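Local coordinates for aggregation suppressing protein (Salmonella enterica subsp. enterica serovar Typhimurium, PDB 4ZJ9), which acts as a small heat shock protein, a chaperone that probably suppresses the aggregation of other proteins under stress, at residues Y47-R52 with Y57-S62; L71-V76 with N120-E125. All coordinates share one frame; numbering follows the deposited sequence.

Contact 1: Y47-R52 with Y57-S62; sequences YDLQKR and YLLTVS
An antiparallel beta hairpin at one edge of the alpha-crystallin domain sandwich pairs Tyr47, Asp48, Leu49 and Gln50 with Val61, Thr60, Leu59 and Leu58; the strand axes lie 4.6 Å apart and run at 167°. Two hydrogen-bonded pairs hold the strands. Asp48 N donates to Thr60 O at 2.8 Å with the donor in the carbonyl plane, and Thr60 N returns a nearly straight bond to Asp48 O. Gln50 and Leu58 exchange the second set, in which Leu58 N stands 33° out of the plane of the Gln50 carbonyl. Between these pairs, Leu49 faces Leu59, and its CD1 lies 4.2 Å from Leu59 CB. On this same face Leu59 CD1 runs obliquely up to Tyr47 CD2 at 3.8 Å. The Tyr47 side chain has CG set between its backbone N and carbonyl carbon (chi1 70°), which carries the ring outward from the hairpin; it meets Phe111 edge-to-face and also reaches Tyr99 of the second subunit. Along the outer edge, the backbone of Asp48-Gln50 pairs antiparallel with a strand of the second subunit, consistent with the strand-swapped dimer of bacterial and plant small heat shock proteins, where a loop-borne strand joins the partner's N-terminal strand. On the other face, Asp48 OD1 accepts a hydrogen bond from Ile102 N of that subunit. Here Gln50 and Leu58 extend side by side, with Gln50 OE1 3.7 Å from Leu58 CD2. One water joins the strands here: it lies 2.6 Å from Gln50 OE1, which accepts from it, and is also hydrogen-bonded to Leu58 O and, at 2.8 Å, to Thr60 OG1.

Contact 2: L71-V76 with N120-E125; sequences LEIETV and NNAKLE
Leu71 and Ile73 meet Leu124 and Ala122 through side-chain carbons alone, where strands from the two sheets of the alpha-crystallin beta sandwich face each other. The nearest CA pairs, Ile73 with Ala122 at 8.0 Å and Leu71 with Leu124 at 9.4 Å, are too far apart for backbone pairing, and no hydrogen bond crosses between the segments.

Among the apolar contacts, the leucine pair meets methyl to methyl. Leu71 CD1 sits 3.9 Å from Leu124 CD1 and 4.1 Å from Leu124 CD2, and thus bears on both branches of its partner. The two side chains cross at about a right angle.

The second apolar contact is tighter: Ile73 CD1 presses on Ala122 CB at 3.3 Å, closer than the usual spacing of two methyl carbons. Ile73 places CG1 between backbone N and carbonyl carbon (chi1 60°), and a chi2 of 170° stretches the chain so that CD1 is the atom that arrives.

The summed buried surface is a modest 137 Å². The two edge strands border the hydrophobic groove that, as in relatives, probably takes up the C-terminal Ile-X-Ile/Val motif of a neighbouring subunit in oligomers. Strand 71-76 is outermost in its three-stranded sheet, next to strand 79-84, where Ile82 touches Ile73; strand 118-125 edges the four-stranded sheet beside strand 128-134, whose Leu129 and Val131 pack on Ala122.

Contact 1 closes along the chain before contact 2 opens, strand 56-62 being followed directly by strand 71-76. Their centres are 12 Å apart and their nearest atoms about 6 Å, so they do not touch. Both involve the four-stranded sheet, ordered 47-51, 56-62, 128-134, 118-125: contact 1 lies within it at one edge, while contact 2 starts from the other edge and spans to the three-stranded sheet. One is therefore backbone pairing inside a sheet and the other side-chain packing between sheets. Within the dimer, the edge at contact 1 is extended by the second subunit, whereas contact 2 joins the two layers of one domain.

Contact 1: Y47-R52 with Y57-S62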
loop_
_atom_site.group_PDB
_atom_site.type_symbol
_atom_site.label_atom_id
_atom_site.label_comp_id
_atom_site.label_asym_id
_atom_site.label_seq_id
_atom_site.Cartn_x
_atom_site.Cartn_y
_atom_site.Cartn_z
ATOM N N TYR A 47 7.418 3.593 -7.147
ATOM C CA TYR A 47 8.312 2.486 -7.003
ATOM C C TYR A 47 9.691 2.948 -6.494
ATOM O O TYR A 47 10.060 4.149 -6.521
ATOM C CB TYR A 47 8.416 1.659 -8.314
ATOM C CG TYR A 47 9.140 2.387 -9.450
ATOM C CD1 TYR A 47 8.454 3.193 -10.338
ATOM C CD2 TYR A 47 10.534 2.243 -9.637
ATOM C CE1 TYR A 47 9.118 3.895 -11.341
ATOM C CE2 TYR A 47 11.203 2.903 -10.663
ATOM C CZ TYR A 47 10.498 3.749 -11.494
ATOM O OH TYR A 47 11.166 4.380 -12.522
ATOM N N ASP A 48 10.453 1.973 -6.040
ATOM C CA ASP A 48 11.809 2.166 -5.635
ATOM C C ASP A 48 12.590 1.184 -6.472
ATOM O O ASP A 48 12.103 0.095 -6.817
ATOM C CB ASP A 48 12.034 1.738 -4.198
ATOM C CG ASP A 48 11.475 2.723 -3.171
ATOM O OD1 ASP A 48 11.124 3.900 -3.508
ATOM O OD2 ASP A 48 11.364 2.276 -2.017
ATOM N N LEU A 49 13.851 1.530 -6.719
ATOM C CA LEU A 49 14.764 0.616 -7.391
ATOM C C LEU A 49 16.043 0.631 -6.653
ATOM O O LEU A 49 16.656 1.708 -6.449
ATOM C CB LEU A 49 14.953 1.032 -8.868
ATOM C CG LEU A 49 15.803 0.078 -9.702
ATOM C CD1 LEU A 49 15.164 -1.303 -9.866
ATOM C CD2 LEU A 49 16.010 0.785 -11.040
ATOM N N GLN A 50 16.434 -0.527 -6.175
ATOM C CA GLN A 50 17.682 -0.623 -5.481
ATOM C C GLN A 50 18.628 -1.572 -6.161
ATOM O O GLN A 50 18.220 -2.458 -6.892
ATOM C CB GLN A 50 17.436 -1.174 -4.062
ATOM C CG GLN A 50 16.667 -0.230 -3.179
ATOM C CD GLN A 50 16.044 -0.976 -1.978
ATOM O OE1 GLN A 50 14.917 -1.379 -2.029
ATOM N NE2 GLN A 50 16.832 -1.214 -0.946
ATOM N N LYS A 51 19.910 -1.360 -5.897
ATOM C CA LYS A 51 21.032 -2.180 -6.374
ATOM C C LYS A 51 21.621 -2.885 -5.090
ATOM O O LYS A 51 22.229 -2.212 -4.252
ATOM C CB LYS A 51 22.014 -1.227 -7.094
ATOM C CG LYS A 51 23.176 -1.835 -7.861
ATOM C CD LYS A 51 23.902 -0.762 -8.731
ATOM C CE LYS A 51 24.427 0.433 -7.894
ATOM N NZ LYS A 51 25.379 1.386 -8.577
ATOM N N ARG A 52 21.377 -4.191 -4.906
ATOM C CA ARG A 52 21.882 -4.922 -3.720
ATOM C C ARG A 52 23.389 -5.123 -3.846
ATOM O O ARG A 52 24.104 -5.168 -2.854
ATOM C CB ARG A 52 21.200 -6.283 -3.559
ATOM C CG ARG A 52 19.683 -6.249 -3.426
ATOM N N TYR A 57 19.361 -6.391 -8.617
ATOM C CA TYR A 57 18.497 -5.260 -8.409
ATOM C C TYR A 57 17.258 -5.712 -7.622
ATOM O O TYR A 57 16.892 -6.838 -7.649
ATOM C CB TYR A 57 18.091 -4.653 -9.750
ATOM C CG TYR A 57 19.250 -4.208 -10.608
ATOM C CD1 TYR A 57 19.869 -5.086 -11.514
ATOM C CD2 TYR A 57 19.737 -2.921 -10.516
ATOM C CE1 TYR A 57 20.954 -4.673 -12.284
ATOM C CE2 TYR A 57 20.803 -2.497 -11.287
ATOM C CZ TYR A 57 21.418 -3.364 -12.161
ATOM O OH TYR A 57 22.479 -2.879 -12.880
ATOM N N LEU A 58 16.654 -4.792 -6.889
ATOM C CA LEU A 58 15.370 -5.013 -6.226
ATOM C C LEU A 58 14.447 -3.909 -6.633
ATOM O O LEU A 58 14.718 -2.745 -6.395
ATOM C CB LEU A 58 15.474 -5.102 -4.721
ATOM C CG LEU A 58 14.102 -5.331 -4.031
ATOM C CD1 LEU A 58 13.584 -6.751 -4.227
ATOM C CD2 LEU A 58 14.153 -4.986 -2.537
ATOM N N LEU A 59 13.356 -4.296 -7.273
ATOM C CA LEU A 59 12.318 -3.372 -7.653
ATOM C C LEU A 59 11.199 -3.510 -6.639
ATOM O O LEU A 59 10.717 -4.623 -6.341
ATOM C CB LEU A 59 11.794 -3.735 -9.051
ATOM C CG LEU A 59 10.545 -2.992 -9.467
ATOM C CD1 LEU A 59 10.854 -1.521 -9.674
ATOM C CD2 LEU A 59 10.036 -3.672 -10.728
ATOM N N THR A 60 10.781 -2.389 -6.090
ATOM C CA THR A 60 9.634 -2.379 -5.184
ATOM C C THR A 60 8.547 -1.492 -5.733
ATOM O O THR A 60 8.751 -0.283 -5.944
ATOM C CB THR A 60 10.105 -1.843 -3.774
ATOM O OG1 THR A 60 11.091 -2.748 -3.283
ATOM C CG2 THR A 60 8.980 -1.805 -2.789
ATOM N N VAL A 61 7.365 -2.073 -5.940
ATOM C CA VAL A 61 6.254 -1.302 -6.438
ATOM C C VAL A 61 5.180 -1.194 -5.346
ATOM O O VAL A 61 4.810 -2.185 -4.732
ATOM C CB VAL A 61 5.653 -1.963 -7.685
ATOM C CG1 VAL A 61 4.608 -1.055 -8.336
ATOM C CG2 VAL A 61 6.754 -2.250 -8.673
ATOM N N SER A 62 4.699 0.037 -5.136
ATOM C CA SER A 62 3.642 0.322 -4.130
ATOM C C SER A 62 2.281 -0.051 -4.745
ATOM O O SER A 62 1.856 0.587 -5.700
ATOM C CB SER A 62 3.599 1.786 -3.722
ATOM O OG SER A 62 2.609 1.976 -2.661
HETATM O O HOH W 1 13.449 -1.475 -4.196
#

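Contact 2: L71-V76 with N120-E125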
loop_
_atom_site.group_PDB
_atom_site.type_symbol
_atom_site.label_atom_id
_atom_site.label_comp_id
_atom_site.label_asym_id
_atom_site.label_seq_id
_atom_site.Cartn_x
_atom_site.Cartn_y
_atom_site.Cartn_z
ATOM N N LEU A 71 -2.313 -8.872 -10.738
ATOM C CA LEU A 71 -0.948 -8.473 -11.030
ATOM C C LEU A 71 -0.255 -9.475 -11.904
ATOM O O LEU A 71 -0.383 -10.674 -11.679
ATOM C CB LEU A 71 -0.146 -8.229 -9.728
ATOM C CG LEU A 71 -0.630 -7.091 -8.829
ATOM C CD1 LEU A 71 0.042 -7.112 -7.446
ATOM C CD2 LEU A 71 -0.427 -5.748 -9.516
ATOM N N GLU A 72 0.497 -8.991 -12.889
ATOM C CA GLU A 72 1.244 -9.881 -13.753
ATOM C C GLU A 72 2.586 -9.346 -14.056
ATOM O O GLU A 72 2.780 -8.138 -14.101
ATOM C CB GLU A 72 0.436 -10.187 -14.979
ATOM C CG GLU A 72 -0.451 -11.378 -14.632
ATOM C CD GLU A 72 -1.294 -11.898 -15.746
ATOM O OE1 GLU A 72 -0.834 -11.896 -16.918
ATOM O OE2 GLU A 72 -2.412 -12.337 -15.402
ATOM N N ILE A 73 3.559 -10.249 -14.075
ATOM C CA ILE A 73 4.901 -9.901 -14.403
ATOM C C ILE A 73 5.263 -10.828 -15.519
ATOM O O ILE A 73 4.865 -12.004 -15.506
ATOM C CB ILE A 73 5.906 -10.003 -13.230
ATOM C CG1 ILE A 73 5.974 -11.413 -12.674
ATOM C CG2 ILE A 73 5.474 -9.134 -12.065
ATOM C CD1 ILE A 73 7.118 -11.603 -11.705
ATOM N N GLU A 74 5.936 -10.279 -16.527
ATOM C CA GLU A 74 6.372 -11.098 -17.649
ATOM C C GLU A 74 7.599 -10.420 -18.221
ATOM O O GLU A 74 7.746 -9.185 -18.150
ATOM C CB GLU A 74 5.275 -11.253 -18.701
ATOM C CG GLU A 74 5.209 -10.085 -19.675
ATOM C CD GLU A 74 3.925 -10.042 -20.500
ATOM O OE1 GLU A 74 3.502 -11.106 -21.027
ATOM O OE2 GLU A 74 3.352 -8.925 -20.619
ATOM N N THR A 75 8.502 -11.251 -18.724
ATOM C CA THR A 75 9.726 -10.800 -19.393
ATOM C C THR A 75 9.456 -11.033 -20.899
ATOM O O THR A 75 9.122 -12.120 -21.305
ATOM C CB THR A 75 10.930 -11.615 -18.866
ATOM O OG1 THR A 75 10.511 -12.969 -18.665
ATOM C CG2 THR A 75 11.399 -11.128 -17.483
ATOM N N VAL A 76 9.525 -9.984 -21.694
ATOM C CA VAL A 76 9.226 -10.041 -23.100
ATOM C C VAL A 76 10.198 -9.150 -23.886
ATOM O O VAL A 76 10.269 -7.944 -23.664
ATOM C CB VAL A 76 7.776 -9.608 -23.307
ATOM C CG1 VAL A 76 7.580 -8.850 -24.616
ATOM C CG2 VAL A 76 6.884 -10.828 -23.239
ATOM N N ASN A 120 13.949 -13.417 -10.475
ATOM C CA ASN A 120 14.067 -14.628 -9.627
ATOM C C ASN A 120 12.787 -14.910 -8.867
ATOM O O ASN A 120 12.276 -16.028 -8.921
ATOM C CB ASN A 120 15.305 -14.580 -8.707
ATOM C CG ASN A 120 16.588 -14.941 -9.460
ATOM N N ASN A 121 12.255 -13.898 -8.190
ATOM C CA ASN A 121 10.899 -13.985 -7.617
ATOM C C ASN A 121 10.208 -12.643 -7.616
ATOM O O ASN A 121 10.886 -11.553 -7.725
ATOM C CB ASN A 121 10.887 -14.576 -6.184
ATOM C CG ASN A 121 11.777 -13.814 -5.216
ATOM O OD1 ASN A 121 11.676 -12.586 -5.077
ATOM N ND2 ASN A 121 12.657 -14.539 -4.536
ATOM N N ALA A 122 8.873 -12.719 -7.543
ATOM C CA ALA A 122 8.039 -11.537 -7.248
ATOM C C ALA A 122 7.129 -11.866 -6.069
ATOM O O ALA A 122 6.360 -12.789 -6.115
ATOM C CB ALA A 122 7.254 -11.108 -8.440
ATOM N N LYS A 123 7.289 -11.139 -4.971
ATOM C CA LYS A 123 6.545 -11.397 -3.730
ATOM C C LYS A 123 5.647 -10.211 -3.512
ATOM O O LYS A 123 6.074 -9.080 -3.596
ATOM C CB LYS A 123 7.514 -11.567 -2.598
ATOM C CG LYS A 123 8.562 -12.656 -2.849
ATOM C CD LYS A 123 9.482 -12.866 -1.652
ATOM C CE LYS A 123 10.176 -14.234 -1.729
ATOM N NZ LYS A 123 11.288 -14.347 -0.743
ATOM N N LEU A 124 4.406 -10.461 -3.184
ATOM C CA LEU A 124 3.480 -9.414 -2.823
ATOM C C LEU A 124 3.283 -9.520 -1.309
ATOM O O LEU A 124 2.803 -10.569 -0.793
ATOM C CB LEU A 124 2.203 -9.636 -3.582
ATOM C CG LEU A 124 1.019 -8.744 -3.280
ATOM C CD1 LEU A 124 1.354 -7.327 -3.794
ATOM C CD2 LEU A 124 -0.220 -9.266 -3.961
ATOM N N GLU A 125 3.666 -8.464 -0.588
ATOM C CA GLU A 125 3.546 -8.442 0.854
ATOM C C GLU A 125 3.442 -7.042 1.354
ATOM O O GLU A 125 4.126 -6.155 0.869
ATOM C CB GLU A 125 4.783 -9.127 1.494
ATOM C CG GLU A 125 4.733 -9.280 3.044
ATOM C CD GLU A 125 4.221 -10.638 3.615
ATOM O OE1 GLU A 125 2.994 -10.951 3.612
ATOM O OE2 GLU A 125 5.075 -11.401 4.122
#